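Local coordinates for cell division control protein Cdc48 (Mycobacterium smegmatis, PDB 5E7P) that probably binds and hydrolyses ATP, as a Cdc48-type AAA ATPase with two tandem nucleotide-binding units, at residues D393-R398 against S542-V547; V482-V487 against V536-S541. One frame throughout, in Å; residues are numbered along the deposited sequence.

Contact 1: D393-R398 against S542-V547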
loop_
_atom_site.group_PDB
_atom_site.type_symbol
_atom_site.label_atom_id
_atom_site.label_comp_id
_atom_site.label_asym_id
_atom_site.label_seq_id
_atom_site.Cartn_x
_atom_site.Cartn_y
_atom_site.Cartn_z
ATOM N N ASP A 393 -4.503 -13.241 -3.291
ATOM C CA ASP A 393 -3.633 -14.312 -2.813
ATOM C C ASP A 393 -2.906 -14.946 -3.996
ATOM O O ASP A 393 -3.107 -14.530 -5.140
ATOM C CB ASP A 393 -4.403 -15.361 -1.999
ATOM C CG ASP A 393 -5.537 -16.014 -2.778
ATOM O OD1 ASP A 393 -5.584 -15.906 -4.023
ATOM O OD2 ASP A 393 -6.387 -16.657 -2.127
ATOM N N ALA A 394 -2.070 -15.943 -3.724
ATOM C CA ALA A 394 -1.281 -16.590 -4.769
ATOM C C ALA A 394 -2.150 -17.103 -5.923
ATOM O O ALA A 394 -1.792 -16.960 -7.091
ATOM C CB ALA A 394 -0.444 -17.720 -4.183
ATOM N N THR A 395 -3.294 -17.690 -5.587
ATOM C CA THR A 395 -4.220 -18.188 -6.599
ATOM C C THR A 395 -4.767 -17.046 -7.451
ATOM O O THR A 395 -4.759 -17.112 -8.684
ATOM C CB THR A 395 -5.400 -18.941 -5.962
ATOM O OG1 THR A 395 -4.900 -19.990 -5.125
ATOM C CG2 THR A 395 -6.285 -19.536 -7.038
ATOM N N ALA A 396 -5.241 -15.998 -6.785
ATOM C CA ALA A 396 -5.768 -14.825 -7.472
ATOM C C ALA A 396 -4.706 -14.158 -8.344
ATOM O O ALA A 396 -5.003 -13.666 -9.433
ATOM C CB ALA A 396 -6.338 -13.835 -6.469
ATOM N N ARG A 397 -3.466 -14.147 -7.865
ATOM C CA ARG A 397 -2.369 -13.560 -8.627
ATOM C C ARG A 397 -2.111 -14.321 -9.927
ATOM O O ARG A 397 -1.830 -13.717 -10.962
ATOM C CB ARG A 397 -1.091 -13.466 -7.784
ATOM C CG ARG A 397 -1.198 -12.488 -6.623
ATOM C CD ARG A 397 0.166 -12.098 -6.068
ATOM N NE ARG A 397 0.889 -13.216 -5.467
ATOM C CZ ARG A 397 0.720 -13.629 -4.214
ATOM N NH1 ARG A 397 -0.160 -13.030 -3.424
ATOM N NH2 ARG A 397 1.424 -14.650 -3.750
ATOM N N ARG A 398 -2.209 -15.644 -9.872
ATOM C CA ARG A 398 -2.039 -16.455 -11.071
ATOM C C ARG A 398 -3.163 -16.181 -12.065
ATOM O O ARG A 398 -2.934 -16.139 -13.274
ATOM C CB ARG A 398 -1.966 -17.947 -10.730
ATOM C CG ARG A 398 -1.902 -18.843 -11.958
ATOM C CD ARG A 398 -1.318 -20.204 -11.645
ATOM N NE ARG A 398 -1.192 -21.017 -12.852
ATOM C CZ ARG A 398 -0.512 -22.157 -12.922
ATOM N NH1 ARG A 398 0.114 -22.629 -11.851
ATOM N NH2 ARG A 398 -0.453 -22.823 -14.069
ATOM N N SER A 542 -1.898 -11.870 3.577
ATOM C CA SER A 542 -2.140 -13.192 3.010
ATOM C C SER A 542 -2.906 -13.149 1.689
ATOM O O SER A 542 -2.627 -13.931 0.780
ATOM C CB SER A 542 -2.894 -14.063 4.017
ATOM O OG SER A 542 -2.200 -14.136 5.251
ATOM N N GLY A 543 -3.872 -12.240 1.592
ATOM C CA GLY A 543 -4.725 -12.146 0.419
ATOM C C GLY A 543 -6.085 -12.753 0.691
ATOM O O GLY A 543 -6.283 -13.357 1.745
ATOM N N ARG A 544 -7.015 -12.590 -0.254
ATOM C CA ARG A 544 -8.377 -13.133 -0.156
ATOM C C ARG A 544 -9.001 -12.831 1.207
ATOM O O ARG A 544 -9.646 -13.679 1.824
ATOM C CB ARG A 544 -8.387 -14.640 -0.444
ATOM C CG ARG A 544 -9.761 -15.210 -0.795
ATOM C CD ARG A 544 -9.661 -16.648 -1.273
ATOM N NE ARG A 544 -8.957 -16.750 -2.551
ATOM C CZ ARG A 544 -9.540 -16.619 -3.740
ATOM N NH1 ARG A 544 -8.822 -16.726 -4.852
ATOM N NH2 ARG A 544 -10.842 -16.380 -3.820
ATOM N N LEU A 545 -8.789 -11.608 1.668
ATOM C CA LEU A 545 -9.171 -11.206 3.007
ATOM C C LEU A 545 -9.036 -9.692 3.097
ATOM O O LEU A 545 -7.929 -9.170 3.123
ATOM C CB LEU A 545 -8.250 -11.877 4.029
ATOM C CG LEU A 545 -8.244 -11.293 5.441
ATOM C CD1 LEU A 545 -9.608 -11.466 6.078
ATOM C CD2 LEU A 545 -7.154 -11.921 6.294
ATOM N N SER A 546 -10.157 -8.982 3.120
ATOM C CA SER A 546 -10.106 -7.528 3.195
ATOM C C SER A 546 -9.735 -7.076 4.606
ATOM O O SER A 546 -10.289 -7.561 5.592
ATOM C CB SER A 546 -11.430 -6.906 2.739
ATOM O OG SER A 546 -12.523 -7.391 3.499
ATOM N N VAL A 547 -8.783 -6.155 4.697
ATOM C CA VAL A 547 -8.300 -5.675 5.986
ATOM C C VAL A 547 -8.811 -4.270 6.279
ATOM O O VAL A 547 -8.740 -3.381 5.433
ATOM C CB VAL A 547 -6.761 -5.689 6.049
ATOM C CG1 VAL A 547 -6.267 -5.155 7.397
ATOM C CG2 VAL A 547 -6.241 -7.100 5.792
HETATM O O HOH W 1 -0.424 -13.829 -0.928
#
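The salt bridge between D393 and R544 carries this contact. R544 NE donates to D393 OD2 over 2.6 Å, in the guanidinium plane but 30° out of the carboxylate plane, and meets OD2 on its syn side. R544 NH1 adds a weak bond to D393 OD1 at 3.4 Å. The two flat groups are not coplanar: their planes stand 44° apart. R544 bends at chi3, which turns NE toward D393 OD2.

The carboxylate also serves its own helix. D393 is the N-cap of helix 394-404, and OD1 accepts from A396 N at 2.8 Å, nearly along the C-O bond. Each oxygen thus has its own main donor, and the helix start together with the guanidinium would be expected to favour a charged carboxylate.

On the other flank, water 1 joins the segments by accepting from R397 NH1 at 2.6 Å and donating to S542 O at 2.8 Å. R397 NH2 is held in turn by A419 O.

The backbones also run close. The CA atoms of D393 and G543 are 4.0 Å apart, and G543 has a positive phi (103°) in a conformation that calls for glycine. D393 CB lies 3.6 Å from S542 O. Just before D393, L391 shares backbone bonding with R544, and S390 OG accepts from L545 N.

The arrangement is an N-capped helix start bridged to an arginine. It joins helix 394-404, which follows the last strand of the first RecA-like sheet, to the turn before edge strand 546-551 of the second.

Contact 2: V482-V487 against V536-S541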
loop_
_atom_site.group_PDB
_atom_site.type_symbol
_atom_site.label_atom_id
_atom_site.label_comp_id
_atom_site.label_asym_id
_atom_site.label_seq_id
_atom_site.Cartn_x
_atom_site.Cartn_y
_atom_site.Cartn_z
ATOM N N VAL A 482 4.469 -5.945 4.598
ATOM C CA VAL A 482 5.071 -6.925 5.493
ATOM C C VAL A 482 4.474 -8.306 5.265
ATOM O O VAL A 482 3.257 -8.460 5.227
ATOM C CB VAL A 482 4.855 -6.539 6.964
ATOM C CG1 VAL A 482 5.498 -7.570 7.879
ATOM C CG2 VAL A 482 5.418 -5.156 7.236
ATOM N N THR A 483 5.334 -9.308 5.111
ATOM C CA THR A 483 4.887 -10.692 5.004
ATOM C C THR A 483 5.473 -11.512 6.150
ATOM O O THR A 483 6.398 -11.062 6.826
ATOM C CB THR A 483 5.308 -11.322 3.667
ATOM O OG1 THR A 483 6.701 -11.656 3.708
ATOM C CG2 THR A 483 5.048 -10.361 2.517
ATOM N N LEU A 484 4.942 -12.715 6.364
ATOM C CA LEU A 484 5.369 -13.556 7.484
ATOM C C LEU A 484 6.851 -13.917 7.443
ATOM O O LEU A 484 7.446 -14.222 8.477
ATOM C CB LEU A 484 4.520 -14.828 7.571
ATOM C CG LEU A 484 3.103 -14.644 8.118
ATOM C CD1 LEU A 484 2.339 -15.955 8.091
ATOM C CD2 LEU A 484 3.141 -14.075 9.527
ATOM N N ASP A 485 7.442 -13.879 6.252
ATOM C CA ASP A 485 8.864 -14.176 6.089
ATOM C C ASP A 485 9.736 -13.073 6.686
ATOM O O ASP A 485 10.829 -13.336 7.185
ATOM C CB ASP A 485 9.210 -14.383 4.612
ATOM N N ASP A 486 9.243 -11.839 6.636
ATOM C CA ASP A 486 9.963 -10.695 7.185
ATOM C C ASP A 486 9.908 -10.702 8.709
ATOM O O ASP A 486 10.632 -9.962 9.376
ATOM C CB ASP A 486 9.381 -9.390 6.641
ATOM C CG ASP A 486 9.372 -9.343 5.124
ATOM O OD1 ASP A 486 10.362 -9.794 4.509
ATOM O OD2 ASP A 486 8.371 -8.865 4.547
ATOM N N VAL A 487 9.038 -11.546 9.250
ATOM C CA VAL A 487 8.900 -11.693 10.689
ATOM C C VAL A 487 9.770 -12.835 11.191
ATOM O O VAL A 487 9.517 -14.001 10.881
ATOM C CB VAL A 487 7.444 -11.988 11.084
ATOM C CG1 VAL A 487 7.368 -12.401 12.540
ATOM C CG2 VAL A 487 6.558 -10.783 10.810
ATOM N N VAL A 536 0.710 -8.935 12.995
ATOM C CA VAL A 536 -0.645 -8.752 12.483
ATOM C C VAL A 536 -0.601 -8.209 11.060
ATOM O O VAL A 536 -1.376 -8.624 10.201
ATOM C CB VAL A 536 -1.463 -7.794 13.372
ATOM C CG1 VAL A 536 -2.814 -7.500 12.744
ATOM C CG2 VAL A 536 -1.653 -8.388 14.745
ATOM N N ARG A 537 0.317 -7.282 10.816
ATOM C CA ARG A 537 0.485 -6.709 9.485
ATOM C C ARG A 537 1.003 -7.749 8.500
ATOM O O ARG A 537 0.652 -7.726 7.324
ATOM C CB ARG A 537 1.425 -5.504 9.536
ATOM C CG ARG A 537 0.789 -4.259 10.135
ATOM C CD ARG A 537 1.831 -3.202 10.427
ATOM N NE ARG A 537 1.252 -1.947 10.900
ATOM C CZ ARG A 537 1.968 -0.949 11.407
ATOM N NH1 ARG A 537 1.374 0.167 11.811
ATOM N NH2 ARG A 537 3.286 -1.069 11.509
ATOM N N ALA A 538 1.839 -8.659 8.986
ATOM C CA ALA A 538 2.352 -9.744 8.160
ATOM C C ALA A 538 1.227 -10.724 7.848
ATOM O O ALA A 538 1.122 -11.242 6.737
ATOM C CB ALA A 538 3.488 -10.454 8.870
ATOM N N LEU A 539 0.392 -10.966 8.851
ATOM C CA LEU A 539 -0.756 -11.853 8.732
ATOM C C LEU A 539 -1.761 -11.291 7.736
ATOM O O LEU A 539 -2.378 -12.028 6.964
ATOM C CB LEU A 539 -1.426 -11.995 10.098
ATOM C CG LEU A 539 -2.452 -13.108 10.278
ATOM C CD1 LEU A 539 -1.741 -14.451 10.440
ATOM C CD2 LEU A 539 -3.348 -12.810 11.471
ATOM N N ALA A 540 -1.910 -9.971 7.756
ATOM C CA ALA A 540 -2.913 -9.288 6.947
ATOM C C ALA A 540 -2.493 -9.115 5.492
ATOM O O ALA A 540 -3.141 -8.391 4.748
ATOM C CB ALA A 540 -3.245 -7.935 7.562
ATOM N N SER A 541 -1.410 -9.769 5.086
ATOM C CA SER A 541 -0.937 -9.660 3.712
ATOM C C SER A 541 -1.156 -10.958 2.960
ATOM O O SER A 541 -0.657 -11.131 1.849
ATOM C CB SER A 541 0.547 -9.303 3.686
ATOM O OG SER A 541 0.787 -8.107 4.402
HETATM O O HOH W 2 1.611 -5.697 5.447
HETATM O O HOH W 3 2.034 -13.031 4.666
#
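V482 holds CG1 anti to its backbone N (chi1 -180°) and S541 holds OG anti to its carbonyl carbon (chi1 -57°), which turns CG1 toward A538 and OG toward V482 O. The contact belongs to the nucleotide-binding core of the second AAA unit. Residues 536-541 comprise the end of the helix after the P-loop (Walker A) and the two residues beyond it, and 482-487 form the loop ahead of helix 491-506.

A538 is the apolar centre, its methyl enclosed by branches of three side chains from the loop. V482 CG1 lies 3.7 Å from A538 CB, L484 CD2 equally far, and V487 CG2 3.6 Å. The backbone of T483 runs close to the same methyl, and the CA atoms of T483 and A538 are the nearest pair of the two segments. V482 and V487 also touch F534 at the helix start, and V487 also touches the bound ADP, so the packing borders the nucleotide pocket there.

The loop keeps its shape by internal bonds. D486 OD2 accepts from T483 N at 3.1 Å, on the anti side of the carboxylate, while D486 N donates to T483 O. K494 NZ, from helix 491-506, binds both L484 O and V487 O.

Polar links lie beside the apolar patch. Water 3 donates to A538 O and accepts weakly from L484 N. Water 2 accepts from V482 N and donates to S541 OG, which itself lies 2.6 Å from V482 O. That same carbonyl oxygen receives a CA-H...O contact from A538 CA at 3.3 Å, almost straight at the hydrogen (173°).

How the contacts relate
Both segments of contact 2 fall in sequence between the two segments of contact 1, and the contact centres are 13 Å apart. Helix 534-539 leads directly through 540-545 into strand 546-551, so one short stretch of the second ATPase unit serves both. The two touch where V547 CG2 packs 3.5 Å from A540 O, and S542 OG bonds to L539 O across their junction. Contact 2 borders the second ADP, about 4 Å from the V487 side chain. Contact 1 lies farther from the other nucleotide, about 12 Å from the A396 side chain, but its helix 394-404 carries M403 of that site. Contact 1 thus joins the two ATPase units, while contact 2 lies inside the second.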